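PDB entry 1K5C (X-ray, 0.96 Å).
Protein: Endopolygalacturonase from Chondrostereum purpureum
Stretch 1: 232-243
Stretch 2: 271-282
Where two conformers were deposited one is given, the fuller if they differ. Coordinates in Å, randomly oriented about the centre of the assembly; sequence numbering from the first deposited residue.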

# COMPACT_ATOMS: atom_id res chain seq x y z
N THR A 232 14.04 6.38 -15.12
CA THR A 232 15.29 5.66 -15.42
C THR A 232 15.18 4.13 -15.36
O THR A 232 16.18 3.46 -15.61
CB THR A 232 16.38 6.15 -14.46
OG1 THR A 232 15.93 5.90 -13.13
CG2 THR A 232 16.72 7.63 -14.65
N ALA A 233 14.04 3.58 -14.96
CA ALA A 233 13.97 2.13 -14.74
C ALA A 233 14.11 1.36 -16.01
O ALA A 233 13.55 1.72 -17.05
CB ALA A 233 12.61 1.77 -14.09
N THR A 234 14.85 0.25 -15.92
CA THR A 234 14.96 -0.68 -17.02
C THR A 234 14.65 -2.10 -16.53
O THR A 234 14.59 -2.39 -15.33
CB THR A 234 16.43 -0.65 -17.58
OG1 THR A 234 17.34 -0.99 -16.53
CG2 THR A 234 16.72 0.75 -18.14
N SER A 235 14.46 -3.01 -17.49
CA SER A 235 14.13 -4.43 -17.14
C SER A 235 12.98 -4.51 -16.16
O SER A 235 13.05 -5.23 -15.14
CB SER A 235 15.36 -5.16 -16.59
OG SER A 235 16.41 -5.15 -17.52
N ALA A 236 11.91 -3.72 -16.44
CA ALA A 236 10.81 -3.58 -15.49
C ALA A 236 9.49 -3.63 -16.29
O ALA A 236 9.50 -3.42 -17.51
CB ALA A 236 10.92 -2.29 -14.71
N SER A 237 8.37 -3.81 -15.61
CA SER A 237 7.08 -3.81 -16.34
C SER A 237 5.91 -3.77 -15.38
O SER A 237 6.02 -4.16 -14.21
CB SER A 237 6.92 -5.05 -17.23
OG SER A 237 7.05 -6.26 -16.49
N VAL A 238 4.77 -3.32 -15.92
CA VAL A 238 3.45 -3.46 -15.29
C VAL A 238 2.54 -4.01 -16.35
O VAL A 238 2.42 -3.43 -17.41
CB VAL A 238 2.89 -2.11 -14.80
CG1 VAL A 238 1.50 -2.28 -14.21
CG2 VAL A 238 3.86 -1.45 -13.83
N SER A 239 1.90 -5.19 -16.08
CA SER A 239 1.06 -5.81 -17.12
C SER A 239 -0.14 -6.48 -16.50
O SER A 239 -0.00 -7.34 -15.64
CB SER A 239 1.88 -6.82 -17.89
OG SER A 239 1.18 -7.36 -18.99
N GLY A 240 -1.33 -6.15 -17.02
CA GLY A 240 -2.55 -6.86 -16.59
C GLY A 240 -3.08 -6.25 -15.28
O GLY A 240 -2.90 -6.83 -14.21
N VAL A 241 -3.66 -5.06 -15.38
CA VAL A 241 -4.25 -4.36 -14.26
C VAL A 241 -5.70 -4.09 -14.55
O VAL A 241 -6.02 -3.57 -15.62
CB VAL A 241 -3.50 -3.01 -14.02
CG1 VAL A 241 -4.13 -2.27 -12.81
CG2 VAL A 241 -1.99 -3.23 -13.83
N THR A 242 -6.57 -4.46 -13.62
CA THR A 242 -8.02 -4.21 -13.78
C THR A 242 -8.52 -3.39 -12.61
O THR A 242 -8.42 -3.84 -11.47
CB THR A 242 -8.78 -5.55 -13.86
OG1 THR A 242 -8.22 -6.34 -14.91
CG2 THR A 242 -10.27 -5.29 -14.12
N TYR A 243 -9.08 -2.25 -12.93
CA TYR A 243 -9.81 -1.40 -11.97
C TYR A 243 -11.30 -1.65 -12.18
O TYR A 243 -11.80 -1.52 -13.30
CB TYR A 243 -9.51 0.09 -12.25
CG TYR A 243 -8.07 0.46 -12.07
CD1 TYR A 243 -7.53 0.72 -10.82
CD2 TYR A 243 -7.22 0.55 -13.17
CE1 TYR A 243 -6.20 1.06 -10.64
CE2 TYR A 243 -5.88 0.91 -13.03
CZ TYR A 243 -5.38 1.17 -11.76
OH TYR A 243 -4.04 1.48 -11.65
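Stretch 2 (271-282) TGAPFSDVNFTG

Stretch 2 lies alongside stretch 1 as a parallel neighbour in a β-sheet. Its strand, residues 275-280, runs in the same direction as strand 237-243, with 9° between the two axes and a closest approach of 4.7 Å. Together the stretches bury 811 Å², and the residues most covered are Tyr-243, Val-238 and Gly-272, which mark the far end, the start of the paired strands and the loop before them.

Tyr-243, with 106 Å² covered, pairs with Phe-280 at a CA-CA distance of 4.7 Å. Its backbone is held on both polar atoms: Tyr-243 N donates to Asn-279 O at 2.8 Å in a straight hydrogen bond, and Thr-281 N donates to Tyr-243 O at 3.0 Å. Both side chains leave the same face of the sheet with chi1 in the m well, and the rings of Tyr-243 and Phe-280 form an offset stack, centroids 4.5 Å apart and planes at 18°. Tyr-243 CB approaches Phe-280 CD2 to 3.3 Å, while Val-278 CG1 meets the edge of the tyrosine ring, 3.9 Å from Tyr-243 CE2.

Val-238 opens the strand pairing opposite Phe-275, CA-CA 4.7 Å. Val-238 N donates to Pro-274 O at 3.0 Å and Val-238 O accepts from Ser-276 N at 2.9 Å, so the valine bonds to the residues before and after its partner, as parallel strands require. Val-241 repeats the pattern about Val-278: Val-241 N to Asp-277 O and Asn-279 N to Val-241 O are both 2.9 Å. Between these repeats the regular extended conformation is interrupted, for Gly-240 (phi/psi 83/73) and Asp-277 (56/63) both have positive phi; Gly-240 N still donates to Ser-276 O at 3.0 Å. On the face that carries Val-238, Val-241, Phe-275 and Val-278, Val-238 CB lies 3.7 Å from Phe-275 CD1. On the face of Ser-239 and Ser-276, Ser-239 OG and Ser-276 OG are 2.8 Å apart; water 3 lies 2.6 Å from Ser-239 OG and donates a weak hydrogen bond to Asp-277 OD2 at 3.0 Å.

Gly-272 carries the contact into the loop, its CA 4.2 Å from Thr-234 CA. A CB here would point toward stretch 1 and fall 2.3 Å from Ala-233 O, a clash; without one, Gly-272 CA approaches Ala-233 O to 3.3 Å. Water 1 accepts from Gly-272 N at 2.8 Å and lies 2.6 Å from Ala-233 O. Gly-272 O receives a weak hydrogen bond from Ala-236 N at 3.3 Å, and the small side chains of Ala-236 and Ala-273 meet at 3.9 Å, CB to CB.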

# COMPACT_ATOMS: atom_id res chain seq x y z
N THR A 271 11.28 4.56 -21.22
CA THR A 271 10.83 3.49 -22.12
C THR A 271 11.16 2.11 -21.61
O THR A 271 10.85 1.10 -22.27
CB THR A 271 11.46 3.66 -23.53
OG1 THR A 271 12.90 3.56 -23.31
CG2 THR A 271 11.04 4.97 -24.12
N GLY A 272 11.80 1.99 -20.42
CA GLY A 272 12.29 0.73 -19.92
C GLY A 272 11.39 -0.00 -18.94
O GLY A 272 11.78 -1.07 -18.46
N ALA A 273 10.20 0.54 -18.65
CA ALA A 273 9.27 -0.09 -17.73
C ALA A 273 7.88 -0.18 -18.37
O ALA A 273 6.91 0.44 -17.93
CB ALA A 273 9.20 0.72 -16.42
N PRO A 274 7.77 -0.93 -19.47
CA PRO A 274 6.53 -0.92 -20.27
C PRO A 274 5.31 -1.26 -19.42
O PRO A 274 5.30 -2.18 -18.62
CB PRO A 274 6.77 -2.02 -21.33
CG PRO A 274 7.98 -2.78 -20.84
CD PRO A 274 8.82 -1.74 -20.13
N PHE A 275 4.21 -0.51 -19.72
CA PHE A 275 2.89 -0.78 -19.13
C PHE A 275 2.01 -1.41 -20.21
O PHE A 275 1.92 -0.88 -21.32
CB PHE A 275 2.19 0.49 -18.66
CG PHE A 275 2.89 1.29 -17.58
CD1 PHE A 275 3.94 0.79 -16.84
CD2 PHE A 275 2.44 2.59 -17.37
CE1 PHE A 275 4.56 1.60 -15.86
CE2 PHE A 275 3.02 3.40 -16.38
CZ PHE A 275 4.09 2.89 -15.63
N SER A 276 1.29 -2.46 -19.86
CA SER A 276 0.39 -3.11 -20.82
C SER A 276 -0.89 -3.57 -20.11
O SER A 276 -0.90 -3.89 -18.93
CB SER A 276 1.05 -4.25 -21.54
OG SER A 276 1.54 -5.19 -20.68
N ASP A 277 -1.94 -3.60 -20.92
CA ASP A 277 -3.23 -4.23 -20.52
C ASP A 277 -3.77 -3.65 -19.22
O ASP A 277 -3.96 -4.37 -18.23
CB ASP A 277 -3.05 -5.75 -20.45
CG ASP A 277 -2.64 -6.32 -21.76
OD1 ASP A 277 -2.64 -5.64 -22.82
OD2 ASP A 277 -2.33 -7.55 -21.72
N VAL A 278 -4.07 -2.34 -19.26
CA VAL A 278 -4.62 -1.62 -18.11
C VAL A 278 -6.09 -1.27 -18.44
O VAL A 278 -6.33 -0.52 -19.39
CB VAL A 278 -3.81 -0.34 -17.81
CG1 VAL A 278 -4.46 0.43 -16.67
CG2 VAL A 278 -2.36 -0.71 -17.51
N ASN A 279 -7.03 -1.81 -17.67
CA ASN A 279 -8.47 -1.70 -17.97
C ASN A 279 -9.23 -1.10 -16.80
O ASN A 279 -8.88 -1.36 -15.62
CB ASN A 279 -9.06 -3.11 -18.25
CG ASN A 279 -8.75 -3.64 -19.62
OD1 ASN A 279 -8.08 -3.06 -20.44
ND2 ASN A 279 -9.43 -4.78 -19.98
N PHE A 280 -10.32 -0.41 -17.12
CA PHE A 280 -11.37 -0.02 -16.15
C PHE A 280 -12.66 -0.70 -16.68
O PHE A 280 -13.31 -0.18 -17.59
CB PHE A 280 -11.58 1.47 -16.06
CG PHE A 280 -10.43 2.25 -15.43
CD1 PHE A 280 -9.31 2.60 -16.15
CD2 PHE A 280 -10.53 2.65 -14.07
CE1 PHE A 280 -8.28 3.36 -15.57
CE2 PHE A 280 -9.50 3.40 -13.51
CZ PHE A 280 -8.39 3.75 -14.24
N THR A 281 -12.95 -1.88 -16.10
CA THR A 281 -14.09 -2.72 -16.54
C THR A 281 -14.82 -3.23 -15.32
O THR A 281 -14.42 -3.03 -14.19
CB THR A 281 -13.58 -3.88 -17.43
OG1 THR A 281 -12.57 -4.58 -16.68
CG2 THR A 281 -13.01 -3.38 -18.75
N GLY A 282 -15.96 -3.92 -15.59
CA GLY A 282 -16.74 -4.50 -14.48
C GLY A 282 -17.67 -3.43 -13.95
O GLY A 282 -18.41 -2.79 -14.72
O HOH W 1 12.50 3.73 -18.30
O HOH W 2 14.36 -2.21 -20.29
O HOH W 3 0.69 -7.53 -21.50